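Local coordinates for protein tyrosine recombinase XerH (Helicobacter pylori, PDB 5JK0) that cuts and rejoins DNA as a site-specific tyrosine recombinase, acting at difH sites in chromosome segregation, at residues Thr318-Lys323 against Gln331-His336; Ile205-Ile208 against Gly212-Ser215; His325-Val330 against Ala337-Ser342. All coordinates share one frame; numbering follows the deposited sequence.

Contact 1: Thr318-Lys323 against Gln331-His336; sequences TLLYQK and QEALGH. With nucleotides of chain H.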
loop_
_atom_site.group_PDB
_atom_site.type_symbol
_atom_site.label_atom_id
_atom_site.label_comp_id
_atom_site.label_asym_id
_atom_site.label_seq_id
_atom_site.Cartn_x
_atom_site.Cartn_y
_atom_site.Cartn_z
ATOM N N THR D 318 8.086 -21.306 -14.839
ATOM C CA THR D 318 6.929 -21.908 -14.189
ATOM C C THR D 318 7.073 -23.423 -14.128
ATOM O O THR D 318 6.973 -24.020 -13.058
ATOM C CB THR D 318 5.620 -21.551 -14.916
ATOM O OG1 THR D 318 5.407 -20.135 -14.851
ATOM C CG2 THR D 318 4.439 -22.264 -14.272
ATOM N N LEU D 319 7.325 -24.036 -15.282
ATOM C CA LEU D 319 7.474 -25.485 -15.377
ATOM C C LEU D 319 8.611 -26.004 -14.502
ATOM O O LEU D 319 8.510 -27.083 -13.914
ATOM C CB LEU D 319 7.708 -25.901 -16.830
ATOM C CG LEU D 319 7.872 -27.401 -17.082
ATOM C CD1 LEU D 319 6.607 -28.149 -16.693
ATOM C CD2 LEU D 319 8.234 -27.670 -18.534
ATOM N N LEU D 320 9.692 -25.234 -14.418
ATOM C CA LEU D 320 10.840 -25.620 -13.604
ATOM C C LEU D 320 10.467 -25.696 -12.128
ATOM O O LEU D 320 10.916 -26.591 -11.411
ATOM C CB LEU D 320 11.998 -24.639 -13.803
ATOM C CG LEU D 320 13.245 -24.883 -12.948
ATOM C CD1 LEU D 320 13.826 -26.262 -13.214
ATOM C CD2 LEU D 320 14.286 -23.802 -13.194
ATOM N N TYR D 321 9.638 -24.760 -11.680
ATOM C CA TYR D 321 9.227 -24.721 -10.282
ATOM C C TYR D 321 8.177 -25.784 -9.973
ATOM O O TYR D 321 8.046 -26.221 -8.831
ATOM C CB TYR D 321 8.693 -23.334 -9.916
ATOM C CG TYR D 321 8.294 -23.207 -8.464
ATOM C CD1 TYR D 321 9.255 -23.063 -7.469
ATOM C CD2 TYR D 321 6.958 -23.236 -8.084
ATOM C CE1 TYR D 321 8.896 -22.950 -6.140
ATOM C CE2 TYR D 321 6.590 -23.122 -6.756
ATOM C CZ TYR D 321 7.563 -22.981 -5.789
ATOM O OH TYR D 321 7.199 -22.867 -4.466
ATOM N N GLN D 322 7.430 -26.201 -10.989
ATOM C CA GLN D 322 6.409 -27.224 -10.800
ATOM C C GLN D 322 7.026 -28.614 -10.723
ATOM O O GLN D 322 6.445 -29.530 -10.142
ATOM C CB GLN D 322 5.376 -27.176 -11.930
ATOM C CG GLN D 322 4.662 -25.841 -12.079
ATOM C CD GLN D 322 3.908 -25.430 -10.828
ATOM O OE1 GLN D 322 3.445 -26.273 -10.059
ATOM N NE2 GLN D 322 3.782 -24.124 -10.617
ATOM N N LYS D 323 8.211 -28.765 -11.306
ATOM C CA LYS D 323 8.856 -30.069 -11.396
ATOM C C LYS D 323 9.849 -30.319 -10.262
ATOM O O LYS D 323 10.051 -31.462 -9.851
ATOM C CB LYS D 323 9.568 -30.213 -12.744
ATOM N N GLN D 331 16.318 -19.433 -9.657
ATOM C CA GLN D 331 17.175 -18.255 -9.724
ATOM C C GLN D 331 18.423 -18.510 -10.562
ATOM O O GLN D 331 18.783 -17.702 -11.418
ATOM C CB GLN D 331 17.581 -17.811 -8.319
ATOM C CG GLN D 331 18.510 -16.611 -8.305
ATOM C CD GLN D 331 19.026 -16.284 -6.918
ATOM O OE1 GLN D 331 19.086 -17.150 -6.045
ATOM N NE2 GLN D 331 19.398 -15.027 -6.708
ATOM N N GLU D 332 19.076 -19.640 -10.311
ATOM C CA GLU D 332 20.321 -19.978 -10.993
ATOM C C GLU D 332 20.101 -20.311 -12.466
ATOM O O GLU D 332 20.939 -19.999 -13.312
ATOM C CB GLU D 332 21.006 -21.151 -10.288
ATOM C CG GLU D 332 21.414 -20.855 -8.854
ATOM C CD GLU D 332 22.596 -19.909 -8.766
ATOM O OE1 GLU D 332 23.374 -19.832 -9.740
ATOM O OE2 GLU D 332 22.749 -19.241 -7.721
ATOM N N ALA D 333 18.973 -20.946 -12.769
ATOM C CA ALA D 333 18.670 -21.345 -14.139
ATOM C C ALA D 333 18.235 -20.158 -14.990
ATOM O O ALA D 333 18.562 -20.081 -16.174
ATOM C CB ALA D 333 17.597 -22.423 -14.149
ATOM N N LEU D 334 17.497 -19.232 -14.384
ATOM C CA LEU D 334 16.985 -18.071 -15.105
ATOM C C LEU D 334 17.985 -16.918 -15.102
ATOM O O LEU D 334 17.959 -16.061 -15.985
ATOM C CB LEU D 334 15.653 -17.609 -14.507
ATOM C CG LEU D 334 14.372 -18.263 -15.039
ATOM C CD1 LEU D 334 14.246 -18.048 -16.540
ATOM C CD2 LEU D 334 14.312 -19.748 -14.700
ATOM N N GLY D 335 18.865 -16.903 -14.107
ATOM C CA GLY D 335 19.867 -15.860 -13.995
ATOM C C GLY D 335 19.351 -14.622 -13.288
ATOM O O GLY D 335 19.846 -13.517 -13.512
ATOM N N HIS D 336 18.348 -14.806 -12.436
ATOM C CA HIS D 336 17.790 -13.704 -11.658
ATOM C C HIS D 336 18.790 -13.213 -10.619
ATOM O O HIS D 336 19.435 -14.013 -9.941
ATOM C CB HIS D 336 16.491 -14.133 -10.968
ATOM C CG HIS D 336 15.381 -14.465 -11.916
ATOM N ND1 HIS D 336 14.401 -15.388 -11.622
ATOM C CD2 HIS D 336 15.089 -13.989 -13.150
ATOM C CE1 HIS D 336 13.557 -15.472 -12.634
ATOM N NE2 HIS D 336 13.952 -14.632 -13.575
ATOM P P DT H 14 17.270 -9.272 -11.987
ATOM O OP1 DT H 14 18.356 -10.156 -12.465
ATOM O OP2 DT H 14 16.229 -9.813 -11.086
ATOM O "O5'" DT H 14 17.911 -7.984 -11.286
ATOM C "C5'" DT H 14 18.633 -7.039 -12.068
ATOM C "C4'" DT H 14 19.004 -5.816 -11.245
ATOM O "O4'" DT H 14 17.817 -5.029 -10.967
ATOM C "C3'" DT H 14 19.651 -6.117 -9.886
ATOM O "O3'" DT H 14 20.879 -5.413 -9.768
ATOM C "C2'" DT H 14 18.619 -5.617 -8.869
ATOM C "C1'" DT H 14 17.908 -4.530 -9.658
ATOM N N1 DT H 14 16.534 -4.229 -9.157
ATOM C C2 DT H 14 16.325 -3.087 -8.419
ATOM O O2 DT H 14 17.208 -2.292 -8.154
ATOM N N3 DT H 14 15.033 -2.903 -8.003
ATOM C C4 DT H 14 13.952 -3.731 -8.242
ATOM O O4 DT H 14 12.826 -3.477 -7.824
ATOM C C5 DT H 14 14.240 -4.913 -9.020
ATOM C C7 DT H 14 13.145 -5.887 -9.343
ATOM C C6 DT H 14 15.503 -5.104 -9.434
#
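L320 of helix 309-324 and A333 of helix 327-334 meet through their methyl groups, in a small, wholly apolar and buried contact. The CB of L320 starts out toward the other helix. CG stands anti to the backbone N (chi1 177°), beside the carbonyl carbon, a rotation that places CD2 against the partner helix. From there CD2 does the touching. It lies 3.7 Å from A333 CB, methyl against methyl, and more loosely 4.3 Å from L334 CD2, so that one methyl spans two successive residues of the partner helix. No hydrogen bond joins the two segments, and L320 and A333, whose CA atoms are 8.9 Å apart, set the register.

Beyond L334 the helix ends. G335 takes a positive phi of 85°, and its N still reaches back 2.8 Å to Q331 O. The turn brings H336, predicted to be an active-site residue, toward the DNA; one face of its ring rests on L334 CB, 3.5 Å from the ring plane and offset toward the rim. R313, another predicted catalytic residue, donates to L334 O. The contact joins the end of helix 309-324 to helix 327-334; R245 at the start of strand 244-250 donates to A333 O, tying the second helix to the sheet, and A356 of the second subunit packs on L320.

Contact 2: Ile205-Ile208 against Gly212-Ser215; sequences IKII and GMRS. With nucleotides of chain G.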
loop_
_atom_site.group_PDB
_atom_site.type_symbol
_atom_site.label_atom_id
_atom_site.label_comp_id
_atom_site.label_asym_id
_atom_site.label_seq_id
_atom_site.Cartn_x
_atom_site.Cartn_y
_atom_site.Cartn_z
ATOM N N ILE D 205 14.811 -20.811 -31.816
ATOM C CA ILE D 205 13.619 -20.834 -30.975
ATOM C C ILE D 205 13.648 -21.987 -29.973
ATOM O O ILE D 205 13.264 -21.816 -28.817
ATOM C CB ILE D 205 12.339 -20.922 -31.834
ATOM C CG1 ILE D 205 12.237 -19.700 -32.749
ATOM C CG2 ILE D 205 11.101 -21.022 -30.955
ATOM C CD1 ILE D 205 10.966 -19.643 -33.564
ATOM N N LYS D 206 14.120 -23.151 -30.408
ATOM C CA LYS D 206 14.156 -24.323 -29.536
ATOM C C LYS D 206 15.089 -24.131 -28.342
ATOM O O LYS D 206 14.771 -24.553 -27.230
ATOM C CB LYS D 206 14.564 -25.569 -30.321
ATOM C CG LYS D 206 13.470 -26.091 -31.234
ATOM C CD LYS D 206 13.700 -27.537 -31.631
ATOM C CE LYS D 206 12.585 -28.024 -32.545
ATOM N NZ LYS D 206 12.298 -29.473 -32.368
ATOM N N ILE D 207 16.237 -23.499 -28.570
ATOM C CA ILE D 207 17.186 -23.238 -27.492
ATOM C C ILE D 207 16.556 -22.334 -26.432
ATOM O O ILE D 207 16.767 -22.523 -25.233
ATOM C CB ILE D 207 18.485 -22.600 -28.029
ATOM C CG1 ILE D 207 19.256 -23.606 -28.884
ATOM C CG2 ILE D 207 19.365 -22.117 -26.885
ATOM C CD1 ILE D 207 20.543 -23.062 -29.463
ATOM N N ILE D 208 15.764 -21.366 -26.883
ATOM C CA ILE D 208 15.052 -20.466 -25.980
ATOM C C ILE D 208 14.022 -21.217 -25.141
ATOM O O ILE D 208 13.918 -21.005 -23.933
ATOM C CB ILE D 208 14.349 -19.334 -26.757
ATOM C CG1 ILE D 208 15.386 -18.426 -27.422
ATOM C CG2 ILE D 208 13.454 -18.521 -25.833
ATOM C CD1 ILE D 208 14.786 -17.238 -28.135
ATOM N N GLY D 212 15.206 -21.171 -21.547
ATOM C CA GLY D 212 14.484 -20.047 -20.980
ATOM C C GLY D 212 15.309 -18.776 -20.923
ATOM O O GLY D 212 14.993 -17.861 -20.167
ATOM N N MET D 213 16.374 -18.720 -21.719
ATOM C CA MET D 213 17.219 -17.531 -21.766
ATOM C C MET D 213 16.494 -16.392 -22.481
ATOM O O MET D 213 15.577 -16.628 -23.270
ATOM C CB MET D 213 18.552 -17.836 -22.457
ATOM C CG MET D 213 18.445 -18.134 -23.946
ATOM S SD MET D 213 20.054 -18.393 -24.725
ATOM C CE MET D 213 20.604 -19.882 -23.894
ATOM N N ARG D 214 16.903 -15.159 -22.198
ATOM C CA ARG D 214 16.271 -13.988 -22.797
ATOM C C ARG D 214 16.562 -13.902 -24.293
ATOM O O ARG D 214 17.454 -14.582 -24.802
ATOM C CB ARG D 214 16.734 -12.709 -22.097
ATOM C CG ARG D 214 16.252 -12.575 -20.660
ATOM C CD ARG D 214 16.691 -11.257 -20.035
ATOM N NE ARG D 214 18.136 -11.188 -19.831
ATOM C CZ ARG D 214 18.979 -10.555 -20.639
ATOM N NH1 ARG D 214 18.526 -9.925 -21.716
ATOM N NH2 ARG D 214 20.278 -10.548 -20.370
ATOM N N SER D 215 15.801 -13.060 -24.987
ATOM C CA SER D 215 15.928 -12.900 -26.431
ATOM C C SER D 215 17.335 -12.479 -26.846
ATOM O O SER D 215 17.943 -13.097 -27.718
ATOM C CB SER D 215 14.914 -11.878 -26.947
ATOM O OG SER D 215 13.585 -12.297 -26.688
ATOM P P DT G 22 15.999 -8.406 -24.231
ATOM O OP1 DT G 22 16.424 -9.823 -24.253
ATOM O OP2 DT G 22 16.610 -7.439 -25.169
ATOM O "O5'" DT G 22 14.412 -8.345 -24.429
ATOM C "C5'" DT G 22 13.563 -9.073 -23.555
ATOM C "C4'" DT G 22 12.109 -8.684 -23.758
ATOM O "O4'" DT G 22 11.960 -7.250 -23.598
ATOM C "C3'" DT G 22 11.525 -9.030 -25.132
ATOM O "O3'" DT G 22 10.280 -9.702 -24.964
ATOM C "C2'" DT G 22 11.354 -7.667 -25.808
ATOM C "C1'" DT G 22 11.129 -6.751 -24.618
ATOM N N1 DT G 22 11.509 -5.335 -24.882
ATOM C C2 DT G 22 10.562 -4.346 -24.764
ATOM O O2 DT G 22 9.404 -4.564 -24.449
ATOM N N3 DT G 22 11.017 -3.082 -25.031
ATOM C C4 DT G 22 12.301 -2.718 -25.395
ATOM O O4 DT G 22 12.615 -1.552 -25.614
ATOM C C5 DT G 22 13.245 -3.804 -25.502
ATOM C C7 DT G 22 14.668 -3.532 -25.891
ATOM C C6 DT G 22 12.807 -5.045 -25.246
#
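I208 and G212 close the last turn of helix 198-211, from which the chain passes through a short connection into helix 215-219, within the catalytic domain of a tyrosine recombinase. One hydrogen bond joins the segments: G212 N donates to I208 O at 2.7 Å, with an N-H...O angle of 140°. G212 then leaves helical geometry with a positive phi of 79°, which ends the helix. Its own carbonyl O accepts from R313, a predicted active-site residue.

Apolar contact comes next. M213 CG stands between the backbone N and the carbonyl carbon (chi1 68°), and a bend at chi3 folds the terminal methyl toward the helix. There M213 CE meets I207 CG2 at 3.9 Å, the two side chains crossing at a slant. I208 CG2 instead packs on the backbone, 3.8 Å from M213 O, while L289 of helix 286-300 and A309 of helix 309-324 also pack on I208.

R214, a predicted active-site residue at the N-cap position of helix 215-219, makes the hydrogen bond to DNA. The backbone N of R214 donates to E217. The phosphorus of DT22 of chain G lies at the edge of the R214 guanidinium, in plane, and R214 NH1 makes a weak hydrogen bond of 3.3 Å to OP1 of that nucleotide.

Contact 3: His325-Val330 against Ala337-Ser342; sequences HDLILV and ASLNTS. With nucleotides of chain H.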
loop_
_atom_site.group_PDB
_atom_site.type_symbol
_atom_site.label_atom_id
_atom_site.label_comp_id
_atom_site.label_asym_id
_atom_site.label_seq_id
_atom_site.Cartn_x
_atom_site.Cartn_y
_atom_site.Cartn_z
ATOM N N HIS D 325 10.325 -27.657 -7.518
ATOM C CA HIS D 325 9.946 -26.843 -6.361
ATOM C C HIS D 325 11.168 -26.309 -5.616
ATOM O O HIS D 325 11.193 -26.272 -4.386
ATOM C CB HIS D 325 9.051 -27.640 -5.409
ATOM C CG HIS D 325 7.656 -27.835 -5.915
ATOM N ND1 HIS D 325 6.632 -26.958 -5.628
ATOM C CD2 HIS D 325 7.116 -28.803 -6.692
ATOM C CE1 HIS D 325 5.521 -27.378 -6.207
ATOM N NE2 HIS D 325 5.787 -28.495 -6.859
ATOM N N ASP D 326 12.176 -25.900 -6.378
ATOM C CA ASP D 326 13.404 -25.356 -5.812
ATOM C C ASP D 326 13.583 -23.911 -6.267
ATOM O O ASP D 326 13.903 -23.651 -7.427
ATOM C CB ASP D 326 14.605 -26.209 -6.227
ATOM C CG ASP D 326 15.830 -25.961 -5.366
ATOM O OD1 ASP D 326 15.988 -24.837 -4.846
ATOM O OD2 ASP D 326 16.643 -26.896 -5.209
ATOM N N LEU D 327 13.378 -22.976 -5.345
ATOM C CA LEU D 327 13.427 -21.555 -5.669
ATOM C C LEU D 327 14.840 -21.108 -6.043
ATOM O O LEU D 327 15.019 -20.264 -6.921
ATOM C CB LEU D 327 12.903 -20.726 -4.496
ATOM C CG LEU D 327 12.449 -19.304 -4.825
ATOM C CD1 LEU D 327 11.369 -19.324 -5.896
ATOM C CD2 LEU D 327 11.949 -18.605 -3.574
ATOM N N ILE D 328 15.838 -21.678 -5.374
ATOM C CA ILE D 328 17.234 -21.381 -5.679
ATOM C C ILE D 328 17.590 -21.865 -7.084
ATOM O O ILE D 328 18.312 -21.192 -7.823
ATOM C CB ILE D 328 18.187 -22.024 -4.649
ATOM C CG1 ILE D 328 17.910 -21.472 -3.248
ATOM C CG2 ILE D 328 19.641 -21.776 -5.026
ATOM C CD1 ILE D 328 18.220 -19.999 -3.098
ATOM N N LEU D 329 17.066 -23.031 -7.451
ATOM C CA LEU D 329 17.296 -23.599 -8.776
ATOM C C LEU D 329 16.707 -22.712 -9.869
ATOM O O LEU D 329 17.286 -22.570 -10.944
ATOM C CB LEU D 329 16.701 -25.006 -8.864
ATOM C CG LEU D 329 16.883 -25.753 -10.187
ATOM C CD1 LEU D 329 18.361 -25.925 -10.503
ATOM C CD2 LEU D 329 16.178 -27.101 -10.147
ATOM N N VAL D 330 15.553 -22.118 -9.583
ATOM C CA VAL D 330 14.905 -21.201 -10.516
ATOM C C VAL D 330 15.773 -19.969 -10.743
ATOM O O VAL D 330 15.952 -19.522 -11.878
ATOM C CB VAL D 330 13.516 -20.767 -10.010
ATOM C CG1 VAL D 330 12.946 -19.654 -10.880
ATOM C CG2 VAL D 330 12.570 -21.957 -9.970
ATOM N N ALA D 337 18.921 -11.897 -10.495
ATOM C CA ALA D 337 19.791 -11.316 -9.481
ATOM C C ALA D 337 19.063 -11.240 -8.145
ATOM O O ALA D 337 19.685 -11.287 -7.084
ATOM C CB ALA D 337 20.269 -9.937 -9.908
ATOM N N SER D 338 17.741 -11.127 -8.207
ATOM C CA SER D 338 16.920 -11.053 -7.005
ATOM C C SER D 338 15.947 -12.223 -6.927
ATOM O O SER D 338 15.376 -12.637 -7.934
ATOM C CB SER D 338 16.150 -9.733 -6.962
ATOM O OG SER D 338 15.256 -9.703 -5.863
ATOM N N LEU D 339 15.758 -12.747 -5.720
ATOM C CA LEU D 339 14.834 -13.853 -5.502
ATOM C C LEU D 339 13.390 -13.368 -5.433
ATOM O O LEU D 339 12.457 -14.170 -5.434
ATOM C CB LEU D 339 15.201 -14.609 -4.226
ATOM C CG LEU D 339 16.379 -15.573 -4.371
ATOM C CD1 LEU D 339 16.925 -15.963 -3.012
ATOM C CD2 LEU D 339 15.948 -16.806 -5.147
ATOM N N ASN D 340 13.211 -12.052 -5.370
ATOM C CA ASN D 340 11.880 -11.463 -5.425
ATOM C C ASN D 340 11.268 -11.651 -6.808
ATOM O O ASN D 340 10.049 -11.620 -6.971
ATOM C CB ASN D 340 11.927 -9.979 -5.062
ATOM C CG ASN D 340 12.355 -9.742 -3.628
ATOM O OD1 ASN D 340 12.084 -10.556 -2.745
ATOM N ND2 ASN D 340 13.029 -8.623 -3.389
ATOM N N THR D 341 12.132 -11.844 -7.799
ATOM C CA THR D 341 11.699 -12.124 -9.163
ATOM C C THR D 341 11.304 -13.591 -9.300
ATOM O O THR D 341 10.292 -13.919 -9.918
ATOM C CB THR D 341 12.806 -11.793 -10.183
ATOM O OG1 THR D 341 13.194 -10.420 -10.043
ATOM C CG2 THR D 341 12.319 -12.037 -11.604
ATOM N N SER D 342 12.112 -14.468 -8.710
ATOM C CA SER D 342 11.866 -15.905 -8.759
ATOM C C SER D 342 10.598 -16.286 -7.999
ATOM O O SER D 342 9.927 -17.259 -8.339
ATOM C CB SER D 342 13.064 -16.670 -8.189
ATOM O OG SER D 342 14.258 -16.333 -8.874
ATOM P P DT H 14 17.270 -9.272 -11.987
ATOM O OP1 DT H 14 18.356 -10.156 -12.465
ATOM O OP2 DT H 14 16.229 -9.813 -11.086
ATOM O "O5'" DT H 14 17.911 -7.984 -11.286
ATOM C "C5'" DT H 14 18.633 -7.039 -12.068
ATOM C "C4'" DT H 14 19.004 -5.816 -11.245
ATOM O "O4'" DT H 14 17.817 -5.029 -10.967
ATOM C "C3'" DT H 14 19.651 -6.117 -9.886
ATOM O "O3'" DT H 14 20.879 -5.413 -9.768
ATOM C "C2'" DT H 14 18.619 -5.617 -8.869
ATOM C "C1'" DT H 14 17.908 -4.530 -9.658
ATOM N N1 DT H 14 16.534 -4.229 -9.157
ATOM C C2 DT H 14 16.325 -3.087 -8.419
ATOM O O2 DT H 14 17.208 -2.292 -8.154
ATOM N N3 DT H 14 15.033 -2.903 -8.003
ATOM C C4 DT H 14 13.952 -3.731 -8.242
ATOM O O4 DT H 14 12.826 -3.477 -7.824
ATOM C C5 DT H 14 14.240 -4.913 -9.020
ATOM C C7 DT H 14 13.145 -5.887 -9.343
ATOM C C6 DT H 14 15.503 -5.104 -9.434
#
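S342 and L327 share the closest approach between helix 327-334 and the short, weakly bonded helix at about 339-342. With L339 they account for most of the buried surface. The L327 side chain starts alongside the contact and its end turns in: with CG anti to the backbone N (chi1 -160°), its CD1 comes over the S342 backbone, 3.5 Å from S342 O, and also packs 3.9 Å from S342 CB. V330 CG1 touches S342 CB as well, at 4.0 Å, roughly at right angles to the approach of L327 CD1. The hydroxyl of S342 has its polar partner elsewhere, in a hydrogen bond with ND1 of H336, a predicted active-site residue. An apolar fit around a serine CB thus accompanies a polar link that probably helps fix the turn of the histidine ring.

L339 faces the start of helix 327-334. Its two methyls divide the work: CD2 rests 4.0 Å from L327 O and also approaches the L327 branch point, while CD1 reaches I328 CD1 at 4.2 Å. Both helices are capped from their N-terminal ends. D326 OD1 accepts weakly from I328 N and L329 N, and S338 OG accepts from N340 N. D326 also pairs with R352 of the second subunit, and N340 of that subunit bonds to S338, placing both caps at the interface.

The loop and the short helix together hold a phosphate of DT14 of chain H: A337 N, from the loop, donates to OP1 at 2.7 Å, and T341 OG1, from the helix, is hydrogen-bonded to OP2 at 3.3 Å. Such a pair of short helices, joined by a loop that carries H336 beside the DNA backbone and leading on to the predicted nucleophile Y345, belongs to the C-terminal catalytic domain of tyrosine recombinases.

Overall arrangement
All three contacts lie within the tyrosine recombinase catalytic domain. Contact 2 comes first along the chain and closes before contact 1 opens, whereas the segments of contacts 1 and 3 alternate and both use helix 327-334. The centres of contacts 1 and 3 lie about 7 Å apart; contact 2 is centred about 14 Å from contact 1 and about 18 Å from contact 3, which it does not touch. L334 bridges contacts 1 and 2, with CD1 3.7 Å from G212 O. Contacts 1 and 3 also meet the second subunit. Contact 3 is hydrogen-bonded, and contact 2 weakly so, to phosphates of different DNA chains. Contact 1 holds H336 and touches contact 2, which holds R214, consistent with one shared active site.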